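Local coordinates for UDP-L-Rhamnose Synthase (Acanthamoeba polyphaga mimivirus, PDB 7JID), which probably makes UDP-L-rhamnose, using NADP(H), bound by a Rossmann-type fold, as redox cofactor, at residues 114-119 with 124-129; 244-249 with 257-262; 33-38 with 44-49. One frame throughout, in Å; residues are numbered along the deposited sequence. Where two conformers were deposited one is given.

Contact 1 of 3, residues 114-119 with 124-129; sequences EGQNNF and KGFTEN. With EDO (1,2-ethanediol), chain F; EDO (1,2-ethanediol), chain G.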
loop_
_atom_site.group_PDB
_atom_site.type_symbol
_atom_site.label_atom_id
_atom_site.label_comp_id
_atom_site.label_asym_id
_atom_site.label_seq_id
_atom_site.Cartn_x
_atom_site.Cartn_y
_atom_site.Cartn_z
ATOM N N GLU A 114 0.812 18.290 -6.560
ATOM C CA GLU A 114 1.522 19.558 -6.288
ATOM C C GLU A 114 1.512 20.401 -7.571
ATOM O O GLU A 114 1.978 19.909 -8.604
ATOM C CB GLU A 114 2.919 19.254 -5.744
ATOM C CG GLU A 114 3.767 20.476 -5.488
ATOM C CD GLU A 114 3.467 21.352 -4.280
ATOM O OE1 GLU A 114 3.115 20.850 -3.122
ATOM O OE2 GLU A 114 3.725 22.575 -4.441
ATOM N N GLY A 115 0.985 21.613 -7.486
ATOM C CA GLY A 115 1.119 22.624 -8.538
ATOM C C GLY A 115 -0.196 23.138 -9.090
ATOM O O GLY A 115 -1.258 22.899 -8.524
ATOM N N GLN A 116 -0.130 23.771 -10.268
ATOM C CA GLN A 116 -1.283 24.350 -10.991
ATOM C C GLN A 116 -2.036 25.389 -10.148
ATOM O O GLN A 116 -3.180 25.722 -10.515
ATOM C CB GLN A 116 -2.222 23.269 -11.526
ATOM C CG GLN A 116 -1.470 22.275 -12.425
ATOM C CD GLN A 116 -2.324 21.445 -13.348
ATOM O OE1 GLN A 116 -2.271 20.188 -13.374
ATOM N NE2 GLN A 116 -3.116 22.141 -14.112
ATOM N N ASN A 117 -1.362 25.953 -9.133
ATOM C CA ASN A 117 -1.956 26.877 -8.136
ATOM C C ASN A 117 -1.229 28.224 -8.204
ATOM O O ASN A 117 -1.103 28.858 -7.183
ATOM C CB ASN A 117 -1.942 26.316 -6.709
ATOM C CG ASN A 117 -0.549 25.999 -6.217
ATOM O OD1 ASN A 117 0.332 25.676 -7.009
ATOM N ND2 ASN A 117 -0.290 26.181 -4.927
ATOM N N ASN A 118 -0.733 28.602 -9.379
ATOM C CA ASN A 118 0.072 29.835 -9.566
ATOM C C ASN A 118 -0.751 30.847 -10.379
ATOM O O ASN A 118 -0.167 31.901 -10.709
ATOM C CB ASN A 118 1.424 29.526 -10.207
ATOM C CG ASN A 118 2.213 28.500 -9.434
ATOM O OD1 ASN A 118 2.527 28.738 -8.266
ATOM N ND2 ASN A 118 2.557 27.386 -10.077
ATOM N N PHE A 119 -1.988 30.512 -10.766
ATOM C CA PHE A 119 -2.917 31.341 -11.578
ATOM C C PHE A 119 -2.339 31.492 -12.998
ATOM O O PHE A 119 -2.768 32.375 -13.716
ATOM C CB PHE A 119 -3.224 32.687 -10.909
ATOM C CG PHE A 119 -3.531 32.611 -9.437
ATOM C CD1 PHE A 119 -4.735 32.106 -8.978
ATOM C CD2 PHE A 119 -2.616 33.107 -8.532
ATOM C CE1 PHE A 119 -4.972 32.015 -7.609
ATOM C CE2 PHE A 119 -2.869 33.049 -7.172
ATOM C CZ PHE A 119 -4.049 32.508 -6.722
ATOM N N LYS A 124 -5.421 24.407 -15.600
ATOM C CA LYS A 124 -6.826 24.335 -15.109
ATOM C C LYS A 124 -6.942 23.400 -13.902
ATOM O O LYS A 124 -8.052 23.249 -13.416
ATOM C CB LYS A 124 -7.763 23.886 -16.229
ATOM C CG LYS A 124 -7.948 24.883 -17.370
ATOM C CD LYS A 124 -7.553 26.292 -17.028
ATOM C CE LYS A 124 -7.763 27.297 -18.145
ATOM N NZ LYS A 124 -8.855 28.226 -17.789
ATOM N N GLY A 125 -5.842 22.823 -13.415
ATOM C CA GLY A 125 -5.861 22.025 -12.173
ATOM C C GLY A 125 -5.775 20.533 -12.441
ATOM O O GLY A 125 -6.081 20.086 -13.588
ATOM N N PHE A 126 -5.439 19.745 -11.424
ATOM C CA PHE A 126 -5.327 18.285 -11.557
ATOM C C PHE A 126 -6.728 17.717 -11.746
ATOM O O PHE A 126 -7.692 18.175 -11.083
ATOM C CB PHE A 126 -4.587 17.689 -10.357
ATOM C CG PHE A 126 -3.144 18.112 -10.371
ATOM C CD1 PHE A 126 -2.218 17.401 -11.129
ATOM C CD2 PHE A 126 -2.719 19.222 -9.668
ATOM C CE1 PHE A 126 -0.902 17.822 -11.167
ATOM C CE2 PHE A 126 -1.396 19.623 -9.696
ATOM C CZ PHE A 126 -0.483 18.898 -10.433
ATOM N N THR A 127 -6.828 16.772 -12.681
ATOM C CA THR A 127 -8.089 16.090 -12.996
ATOM C C THR A 127 -8.228 14.773 -12.226
ATOM O O THR A 127 -7.243 14.231 -11.660
ATOM C CB THR A 127 -8.233 15.886 -14.507
ATOM O OG1 THR A 127 -7.292 14.859 -14.809
ATOM C CG2 THR A 127 -8.020 17.183 -15.263
ATOM N N GLU A 128 -9.418 14.189 -12.342
ATOM C CA GLU A 128 -9.750 12.901 -11.717
ATOM C C GLU A 128 -8.849 11.820 -12.304
ATOM O O GLU A 128 -8.432 10.911 -11.554
ATOM C CB GLU A 128 -11.225 12.572 -11.883
ATOM C CG GLU A 128 -12.077 13.415 -10.988
ATOM C CD GLU A 128 -12.381 14.853 -11.405
ATOM O OE1 GLU A 128 -12.108 15.188 -12.596
ATOM O OE2 GLU A 128 -13.000 15.566 -10.625
ATOM N N ASN A 129 -8.524 11.927 -13.590
ATOM C CA ASN A 129 -7.688 10.911 -14.280
ATOM C C ASN A 129 -6.191 11.066 -13.993
ATOM O O ASN A 129 -5.455 10.100 -14.244
ATOM C CB ASN A 129 -7.947 10.949 -15.784
ATOM C CG ASN A 129 -7.217 9.864 -16.537
ATOM O OD1 ASN A 129 -7.504 8.682 -16.351
ATOM N ND2 ASN A 129 -6.314 10.264 -17.425
HETATM C C1 EDO F . 2.897 24.605 -6.354
HETATM O O1 EDO F . 3.033 25.801 -7.125
HETATM C C2 EDO F . 3.094 24.761 -4.888
HETATM O O2 EDO F . 2.559 25.885 -4.267
HETATM C C1 EDO G . 2.329 20.864 -12.806
HETATM O O1 EDO G . 2.870 20.880 -11.514
HETATM C C2 EDO G . 1.320 19.805 -12.945
HETATM O O2 EDO G . 0.961 19.526 -14.268
#
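F126 sets its ring against the backbone of E114 and G115 and the side chain of Q116, and that is where the packing is close. Two backbone carbonyls meet the rim of the ring near its plane: E114 O lies 3.2 Å from F126 CZ, and G115 O 3.5 Å from F126 CE2. Q116 covers one face instead. Its CG sits beside the backbone N (chi1 -56°) and the chain then runs out extended, which lays the amide over the middle of the ring with the two planes 64° apart. Q116 CG adds an off-centre CH-pi contact, 4.3 Å from the ring centroid of F126. Past the ring the same amide rests on the backbone of G125, with Q116 CD 3.8 Å from G125 CA. An ethanediol, probably from the crystallisation liquor, lies obliquely beside the ring, its O1 giving E114 O a weak hydrogen bond. F126 also stacks on F113, while the backbones of G115 and F126 both hydrogen-bond to that of L261.

Away from the ring the contact loosens. K124 barely touches the other segment and is exposed, and N118 and F119 carry on round the loop without meeting 124-129. A second ethanediol near N117 is doubtfully placed. E114 points its CB away from 124-129; its carboxylate pairs with R246 and accepts from N259 N.

Carbonyl oxygens round the rim suit the slightly positive C-H edge of an aromatic ring, so the direct contact probably rests on weak polar-aromatic attraction and dispersion, while the shared backbone bonds to L261 supply the firmer link.

Contact 2 of 3, residues 244-249 with 257-262; sequences MSREQQ and RSNNLL. With AWU ([[(2~{R},3~{S},4~{R},5~{R})-5-[2,4-bis(oxidanylidene)pyrimidin-1-yl]-3,4-bis(oxidanyl)oxolan-2-yl]methoxy-oxidanyl-phosphoryl] [(2~{R},3~{R},4~{R},5~{R},6~{S})-6-methyl-3,4,5-tris(oxidanyl)oxan-2-yl] hydrogen phosphate), chain C; EDO (1,2-ethanediol), chain J.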
loop_
_atom_site.group_PDB
_atom_site.type_symbol
_atom_site.label_atom_id
_atom_site.label_comp_id
_atom_site.label_asym_id
_atom_site.label_seq_id
_atom_site.Cartn_x
_atom_site.Cartn_y
_atom_site.Cartn_z
ATOM N N MET A 244 5.760 32.624 6.805
ATOM C CA MET A 244 7.023 31.906 6.552
ATOM C C MET A 244 6.933 31.263 5.186
ATOM O O MET A 244 5.804 31.003 4.681
ATOM C CB MET A 244 7.301 30.854 7.631
ATOM C CG MET A 244 6.283 29.712 7.683
ATOM S SD MET A 244 6.876 28.431 8.776
ATOM C CE MET A 244 5.376 27.447 8.924
ATOM N N SER A 245 8.078 30.936 4.617
ATOM C CA SER A 245 8.195 30.307 3.285
ATOM C C SER A 245 7.989 28.783 3.408
ATOM O O SER A 245 7.987 28.279 4.523
ATOM C CB SER A 245 9.560 30.577 2.703
ATOM O OG SER A 245 10.541 29.878 3.446
ATOM N N ARG A 246 7.716 28.137 2.282
ATOM C CA ARG A 246 7.665 26.643 2.146
ATOM C C ARG A 246 8.924 25.999 2.744
ATOM O O ARG A 246 8.811 24.994 3.438
ATOM C CB ARG A 246 7.530 26.336 0.651
ATOM C CG ARG A 246 7.419 24.859 0.332
ATOM C CD ARG A 246 6.004 24.384 0.439
ATOM N NE ARG A 246 5.919 23.004 -0.069
ATOM C CZ ARG A 246 5.503 22.640 -1.273
ATOM N NH1 ARG A 246 5.172 23.521 -2.208
ATOM N NH2 ARG A 246 5.450 21.353 -1.555
ATOM N N GLU A 247 10.102 26.590 2.473
ATOM C CA GLU A 247 11.429 26.083 2.936
ATOM C C GLU A 247 11.544 26.245 4.460
ATOM O O GLU A 247 11.995 25.298 5.132
ATOM C CB GLU A 247 12.522 26.836 2.167
ATOM C CG GLU A 247 12.529 26.576 0.666
ATOM C CD GLU A 247 11.400 27.187 -0.178
ATOM O OE1 GLU A 247 10.902 28.325 0.160
ATOM O OE2 GLU A 247 10.935 26.474 -1.138
ATOM N N GLN A 248 11.162 27.392 5.015
ATOM C CA GLN A 248 11.120 27.595 6.486
ATOM C C GLN A 248 10.203 26.545 7.119
ATOM O O GLN A 248 10.559 25.980 8.171
ATOM C CB GLN A 248 10.630 28.996 6.832
ATOM C CG GLN A 248 11.732 30.045 6.763
ATOM C CD GLN A 248 11.143 31.431 6.910
ATOM O OE1 GLN A 248 10.292 31.836 6.127
ATOM N NE2 GLN A 248 11.551 32.155 7.953
ATOM N N GLN A 249 9.026 26.314 6.505
ATOM C CA GLN A 249 8.062 25.340 7.064
ATOM C C GLN A 249 8.651 23.919 7.016
ATOM O O GLN A 249 8.472 23.208 7.989
ATOM C CB GLN A 249 6.764 25.401 6.260
ATOM C CG GLN A 249 5.693 24.472 6.808
ATOM C CD GLN A 249 4.470 24.420 5.911
ATOM O OE1 GLN A 249 4.511 23.932 4.770
ATOM N NE2 GLN A 249 3.409 25.033 6.388
ATOM N N ARG A 257 4.100 19.445 2.715
ATOM C CA ARG A 257 2.620 19.575 2.573
ATOM C C ARG A 257 2.287 19.772 1.094
ATOM O O ARG A 257 3.023 20.423 0.320
ATOM C CB ARG A 257 2.021 20.677 3.444
ATOM C CG ARG A 257 2.172 20.509 4.948
ATOM C CD ARG A 257 1.500 19.265 5.444
ATOM N NE ARG A 257 1.461 19.184 6.894
ATOM C CZ ARG A 257 2.330 18.527 7.648
ATOM N NH1 ARG A 257 3.381 17.925 7.125
ATOM N NH2 ARG A 257 2.106 18.472 8.951
ATOM N N SER A 258 1.194 19.139 0.685
ATOM C CA SER A 258 0.649 19.214 -0.682
ATOM C C SER A 258 0.036 20.612 -0.907
ATOM O O SER A 258 -0.715 21.100 -0.036
ATOM C CB SER A 258 -0.428 18.193 -0.829
ATOM O OG SER A 258 -1.109 18.315 -2.059
ATOM N N ASN A 259 0.327 21.217 -2.043
ATOM C CA ASN A 259 -0.284 22.510 -2.451
ATOM C C ASN A 259 -0.722 22.368 -3.895
ATOM O O ASN A 259 0.172 22.111 -4.731
ATOM C CB ASN A 259 0.694 23.684 -2.303
ATOM C CG ASN A 259 1.013 23.940 -0.856
ATOM O OD1 ASN A 259 0.251 24.555 -0.144
ATOM N ND2 ASN A 259 2.164 23.447 -0.407
ATOM N N ASN A 260 -1.997 22.599 -4.220
ATOM C CA ASN A 260 -2.462 22.372 -5.608
ATOM C C ASN A 260 -3.792 23.101 -5.839
ATOM O O ASN A 260 -4.448 23.517 -4.880
ATOM C CB ASN A 260 -2.504 20.880 -5.916
ATOM C CG ASN A 260 -3.610 20.151 -5.176
ATOM O OD1 ASN A 260 -4.752 20.563 -5.268
ATOM N ND2 ASN A 260 -3.232 19.064 -4.525
ATOM N N LEU A 261 -4.138 23.181 -7.109
ATOM C CA LEU A 261 -5.515 23.348 -7.626
ATOM C C LEU A 261 -6.021 22.015 -8.135
ATOM O O LEU A 261 -5.306 21.386 -8.973
ATOM C CB LEU A 261 -5.503 24.346 -8.786
ATOM C CG LEU A 261 -6.797 24.477 -9.598
ATOM C CD1 LEU A 261 -7.912 25.070 -8.759
ATOM C CD2 LEU A 261 -6.575 25.325 -10.854
ATOM N N LEU A 262 -7.219 21.636 -7.712
ATOM C CA LEU A 262 -7.985 20.550 -8.362
ATOM C C LEU A 262 -8.950 21.151 -9.371
ATOM O O LEU A 262 -9.643 22.124 -9.062
ATOM C CB LEU A 262 -8.754 19.718 -7.332
ATOM C CG LEU A 262 -7.934 19.075 -6.218
ATOM C CD1 LEU A 262 -8.927 18.416 -5.237
ATOM C CD2 LEU A 262 -6.872 18.142 -6.752
HETATM P PA AWU C . -1.481 20.661 8.969
HETATM O O1A AWU C . -0.117 20.120 9.176
HETATM O O2A AWU C . -2.221 21.231 10.168
HETATM O O3A AWU C . -2.631 19.631 8.446
HETATM P PB AWU C . -2.398 18.232 7.605
HETATM O O1B AWU C . -1.497 18.364 6.352
HETATM O O2B AWU C . -2.093 17.112 8.625
HETATM O O3B AWU C . -3.891 18.092 7.049
HETATM C "C5'" AWU C . -5.554 15.192 5.646
HETATM O "O5'" AWU C . -5.174 16.243 6.513
HETATM C "C4'" AWU C . -6.282 15.764 4.442
HETATM O "O4'" AWU C . -6.538 14.752 3.442
HETATM C "C3'" AWU C . -5.431 16.827 3.827
HETATM O "O3'" AWU C . -6.226 17.537 2.915
HETATM C "C2'" AWU C . -4.952 17.868 4.833
HETATM C "C1'" AWU C . -4.387 17.253 6.036
HETATM N N1 AWU C . 0.814 25.273 8.318
HETATM C C2 AWU C . 1.308 26.541 8.571
HETATM O O2 AWU C . 0.937 27.505 7.871
HETATM N N3 AWU C . 2.092 26.724 9.680
HETATM C C4 AWU C . 2.516 25.682 10.442
HETATM O O4 AWU C . 3.231 25.947 11.479
HETATM C C5 AWU C . 2.001 24.408 10.198
HETATM C C6 AWU C . 1.229 24.185 9.062
HETATM C C1C AWU C . -0.061 25.027 7.137
HETATM C C2C AWU C . 0.318 23.854 6.231
HETATM C C3C AWU C . -1.058 23.455 5.641
HETATM C C4C AWU C . -1.972 23.786 6.777
HETATM C C5C AWU C . -2.531 22.599 7.531
HETATM C "C6'" AWU C . -6.446 14.293 6.499
HETATM O "O2'" AWU C . -6.086 18.565 5.304
HETATM O O2C AWU C . 1.193 24.320 5.235
HETATM O O3C AWU C . -1.417 24.312 4.573
HETATM O O4C AWU C . -1.249 24.549 7.735
HETATM O O5C AWU C . -1.401 21.757 7.859
HETATM C C1 EDO J . 5.733 29.987 -0.321
HETATM O O1 EDO J . 7.084 29.824 0.053
HETATM C C2 EDO J . 4.832 30.562 0.741
HETATM O O2 EDO J . 4.917 31.956 0.964
HETATM O O HOH W 1 2.686 23.932 2.422
#
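In R246, CG stands opposite the backbone N (chi1 -178°) and the chain bends at chi2 (85°), swinging the guanidinium across to N259, whose side chain comes from the opposite direction. N259 ND2 ends up over one face of the guanidinium, 3.5 Å from R246 NH1. R257 O lies over a face as well, 3.2 Å from R246 NH2, but the angle is too poor for a hydrogen bond. What grips R246 is acidic: salt bridges to E114 and D256. N259 in turn uses OD1 to accept from N190.

A capping box starts the helix that carries R246 and Q249: S245 OG accepts from Q248 N at 3.0 Å, and Q248 OE1 from S245 N at 2.8 Å. One turn in, Q249 is fully extended (chi1 -177°) and points into the UDP-sugar pocket. Q249 NE2 donates to the ribose hydroxyl O2C at 2.6 Å; a water donates to Q249 OE1, accepts from N259 ND2 and approaches O2C too, so both segments close on the ribose. At the diphosphate, NE and NH2 of R257 converge on one oxygen, O1A, at 2.9 and 2.8 Å, while R257 NH1 pairs with D71.

Contact 3 of 3, residues 33-38 with 44-49; sequences AQSRAD and EREISE. With NAP (NADP nicotinamide-adenine-dinucleotide phosphate), chain D.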
loop_
_atom_site.group_PDB
_atom_site.type_symbol
_atom_site.label_atom_id
_atom_site.label_comp_id
_atom_site.label_asym_id
_atom_site.label_seq_id
_atom_site.Cartn_x
_atom_site.Cartn_y
_atom_site.Cartn_z
ATOM N N ALA A 33 -20.445 1.066 12.008
ATOM C CA ALA A 33 -19.755 -0.229 11.836
ATOM C C ALA A 33 -19.020 -0.588 13.126
ATOM O O ALA A 33 -18.298 0.245 13.710
ATOM C CB ALA A 33 -18.814 -0.193 10.649
ATOM N N GLN A 34 -19.201 -1.829 13.573
ATOM C CA GLN A 34 -18.433 -2.383 14.713
ATOM C C GLN A 34 -17.118 -3.006 14.232
ATOM O O GLN A 34 -16.201 -3.126 15.074
ATOM C CB GLN A 34 -19.288 -3.396 15.469
ATOM C CG GLN A 34 -20.523 -2.736 16.068
ATOM C CD GLN A 34 -20.166 -1.561 16.941
ATOM O OE1 GLN A 34 -20.485 -0.403 16.636
ATOM N NE2 GLN A 34 -19.465 -1.840 18.026
ATOM N N SER A 35 -16.997 -3.386 12.960
ATOM C CA SER A 35 -15.779 -4.073 12.455
ATOM C C SER A 35 -14.701 -3.033 12.116
ATOM O O SER A 35 -15.067 -1.906 11.761
ATOM C CB SER A 35 -16.078 -4.983 11.292
ATOM O OG SER A 35 -16.506 -4.259 10.159
ATOM N N ARG A 36 -13.437 -3.410 12.295
ATOM C CA ARG A 36 -12.273 -2.644 11.791
ATOM C C ARG A 36 -12.161 -2.934 10.297
ATOM O O ARG A 36 -12.320 -4.089 9.876
ATOM C CB ARG A 36 -11.015 -2.990 12.588
ATOM C CG ARG A 36 -11.127 -2.762 14.092
ATOM C CD ARG A 36 -11.538 -1.362 14.408
ATOM N NE ARG A 36 -10.478 -0.407 14.059
ATOM C CZ ARG A 36 -10.481 0.847 14.480
ATOM N NH1 ARG A 36 -11.487 1.296 15.204
ATOM N NH2 ARG A 36 -9.479 1.654 14.223
ATOM N N ALA A 37 -11.924 -1.898 9.495
ATOM C CA ALA A 37 -11.987 -2.026 8.028
ATOM C C ALA A 37 -10.915 -2.990 7.523
ATOM O O ALA A 37 -11.127 -3.562 6.488
ATOM C CB ALA A 37 -11.878 -0.692 7.363
ATOM N N ASP A 38 -9.796 -3.057 8.237
ATOM C CA ASP A 38 -8.659 -3.937 7.921
ATOM C C ASP A 38 -8.890 -5.384 8.377
ATOM O O ASP A 38 -8.038 -6.223 8.112
ATOM C CB ASP A 38 -7.389 -3.327 8.525
ATOM C CG ASP A 38 -7.491 -3.142 10.039
ATOM O OD1 ASP A 38 -8.286 -2.275 10.451
ATOM O OD2 ASP A 38 -6.835 -3.921 10.753
ATOM N N GLU A 44 -16.818 -8.497 6.225
ATOM C CA GLU A 44 -17.742 -9.262 5.353
ATOM C C GLU A 44 -18.858 -9.841 6.225
ATOM O O GLU A 44 -20.000 -9.803 5.775
ATOM C CB GLU A 44 -17.029 -10.365 4.589
ATOM C CG GLU A 44 -18.008 -11.169 3.760
ATOM C CD GLU A 44 -17.396 -11.966 2.644
ATOM O OE1 GLU A 44 -16.153 -12.012 2.556
ATOM O OE2 GLU A 44 -18.167 -12.522 1.857
ATOM N N ARG A 45 -18.557 -10.313 7.431
ATOM C CA ARG A 45 -19.618 -10.809 8.344
ATOM C C ARG A 45 -20.582 -9.653 8.637
ATOM O O ARG A 45 -21.818 -9.886 8.601
ATOM C CB ARG A 45 -19.029 -11.412 9.620
ATOM C CG ARG A 45 -18.395 -12.789 9.440
ATOM C CD ARG A 45 -18.064 -13.401 10.812
ATOM N NE ARG A 45 -17.065 -12.676 11.602
ATOM C CZ ARG A 45 -15.735 -12.780 11.450
ATOM N NH1 ARG A 45 -15.223 -13.576 10.526
ATOM N NH2 ARG A 45 -14.919 -12.078 12.218
ATOM N N GLU A 46 -20.067 -8.457 8.927
ATOM C CA GLU A 46 -20.919 -7.303 9.323
ATOM C C GLU A 46 -21.804 -6.907 8.142
ATOM O O GLU A 46 -23.016 -6.677 8.354
ATOM C CB GLU A 46 -20.107 -6.114 9.820
ATOM C CG GLU A 46 -20.979 -4.988 10.336
ATOM C CD GLU A 46 -20.244 -4.000 11.216
ATOM O OE1 GLU A 46 -19.076 -3.714 10.905
ATOM O OE2 GLU A 46 -20.807 -3.524 12.213
ATOM N N ILE A 47 -21.238 -6.818 6.952
ATOM C CA ILE A 47 -21.975 -6.400 5.731
ATOM C C ILE A 47 -23.017 -7.460 5.376
ATOM O O ILE A 47 -24.146 -7.083 5.041
ATOM C CB ILE A 47 -20.992 -6.111 4.592
ATOM C CG1 ILE A 47 -20.354 -4.757 4.880
ATOM C CG2 ILE A 47 -21.667 -6.147 3.249
ATOM C CD1 ILE A 47 -19.296 -4.317 3.906
ATOM N N SER A 48 -22.652 -8.732 5.491
ATOM C CA SER A 48 -23.548 -9.856 5.145
ATOM C C SER A 48 -24.744 -9.863 6.097
ATOM O O SER A 48 -25.849 -10.203 5.614
ATOM C CB SER A 48 -22.781 -11.154 5.164
ATOM O OG SER A 48 -23.646 -12.205 4.773
ATOM N N GLU A 49 -24.546 -9.500 7.365
ATOM C CA GLU A 49 -25.582 -9.521 8.441
ATOM C C GLU A 49 -26.429 -8.236 8.401
ATOM O O GLU A 49 -27.674 -8.325 8.450
ATOM C CB GLU A 49 -24.964 -9.684 9.831
ATOM C CG GLU A 49 -25.799 -9.041 10.927
ATOM C CD GLU A 49 -25.643 -9.527 12.360
ATOM O OE1 GLU A 49 -26.192 -10.607 12.685
ATOM O OE2 GLU A 49 -25.033 -8.790 13.172
HETATM P PA NAP D . -10.687 11.359 12.439
HETATM O O1A NAP D . -11.493 12.268 13.337
HETATM O O2A NAP D . -9.363 10.854 12.924
HETATM O O5B NAP D . -11.692 10.175 12.131
HETATM C C5B NAP D . -11.216 8.943 11.588
HETATM C C4B NAP D . -11.989 7.721 12.057
HETATM O O4B NAP D . -11.582 6.552 11.359
HETATM C C3B NAP D . -11.729 7.513 13.543
HETATM O O3B NAP D . -13.057 7.367 14.098
HETATM C C2B NAP D . -10.940 6.210 13.559
HETATM O O2B NAP D . -11.370 5.436 14.638
HETATM C C1B NAP D . -11.367 5.498 12.276
HETATM N N9A NAP D . -10.491 4.484 11.721
HETATM C C8A NAP D . -9.230 4.633 11.343
HETATM N N7A NAP D . -8.754 3.495 10.834
HETATM C C5A NAP D . -9.739 2.591 10.902
HETATM C C6A NAP D . -9.844 1.224 10.565
HETATM N N6A NAP D . -8.802 0.612 10.051
HETATM N N1A NAP D . -11.054 0.615 10.819
HETATM C C2A NAP D . -12.076 1.313 11.331
HETATM N N3A NAP D . -12.065 2.605 11.695
HETATM C C4A NAP D . -10.893 3.258 11.466
HETATM O O3 NAP D . -10.368 11.943 10.972
HETATM P PN NAP D . -11.383 12.752 9.996
HETATM O O1N NAP D . -10.600 14.039 9.798
HETATM O O2N NAP D . -12.815 12.656 10.317
HETATM O O5D NAP D . -11.101 11.983 8.640
HETATM C C5D NAP D . -11.799 10.910 8.023
HETATM C C4D NAP D . -10.839 10.259 6.983
HETATM O O4D NAP D . -11.438 10.362 5.731
HETATM C C3D NAP D . -9.562 11.070 6.919
HETATM O O3D NAP D . -8.499 10.400 6.141
HETATM C C2D NAP D . -10.273 12.303 6.315
HETATM O O2D NAP D . -9.487 13.335 5.702
HETATM C C1D NAP D . -11.190 11.699 5.283
HETATM P P2B NAP D . -10.356 4.957 15.761
HETATM O O1X NAP D . -10.081 6.076 16.670
HETATM O O2X NAP D . -11.303 3.939 16.422
HETATM O O3X NAP D . -9.071 4.331 15.207
#
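E46 reaches from its helix to the loop at A33-S35, and hydrogen bonds to its carboxylate carry the contact. The side chain leaves with CG trans to the main-chain N (chi1 -175°) and stays extended, presenting both oxygens to the loop. Q34 N donates at 2.7 Å, almost straight, to the syn lone pair of E46 OE2. E46 OE1 takes two donors from S35: the backbone N at 2.9 Å, on the syn side but 33° out of the carboxylate plane, and OG at 2.7 Å, nearly along the C-O axis. Three bonds on one carboxylate should fix its rotation and would stabilise its negative charge.

Van der Waals contact adds to this: A33 CB lies 3.5 Å from E46 OE1, and A33 also packs on L7 and F9 of strand 5-9.

Further along the same loop the interactions are with the cofactor. R36 turns away from the helix and lays a guanidinium face over the adenine, while its edge holds the 2'-phosphate, with R36 NH1 bonded to O2X and R36 NH2 to O3X, each at 2.9 Å. The adenine is read by A37 N, which donates to N1A at 3.0 Å, and by D38 OD1, which accepts from N6A.

A loop after the second strand of a Rossmann fold, carrying an arginine onto the adenosine 2'-phosphate, is the familiar arrangement of NADP(H)-binding short-chain dehydrogenase relatives.

From the N terminus, contact 3 comes first: it closes the short connection from strand 29-32 into helix 40-50, at one edge of the parallel sheet, where the cofactor's adenosine end lies. Contact 1 closes a tight loop within the long connection from strand 103-109 to helix 138-150. Contact 2 closes last, joining helix 246-252 to the loop behind it at the UDP end of the sugar nucleotide. The three follow one another in series, neither nesting nor crossing. Contacts 1 and 2 nevertheless touch, G115 N probably hydrogen-bonding to N259 O at 2.9 Å, so the connection after strand 103-109 is tied to the loop after helix 246-252, which reaches the sugar nucleotide. Contact 3 is separate, its nearest atoms about 22 Å from contact 1.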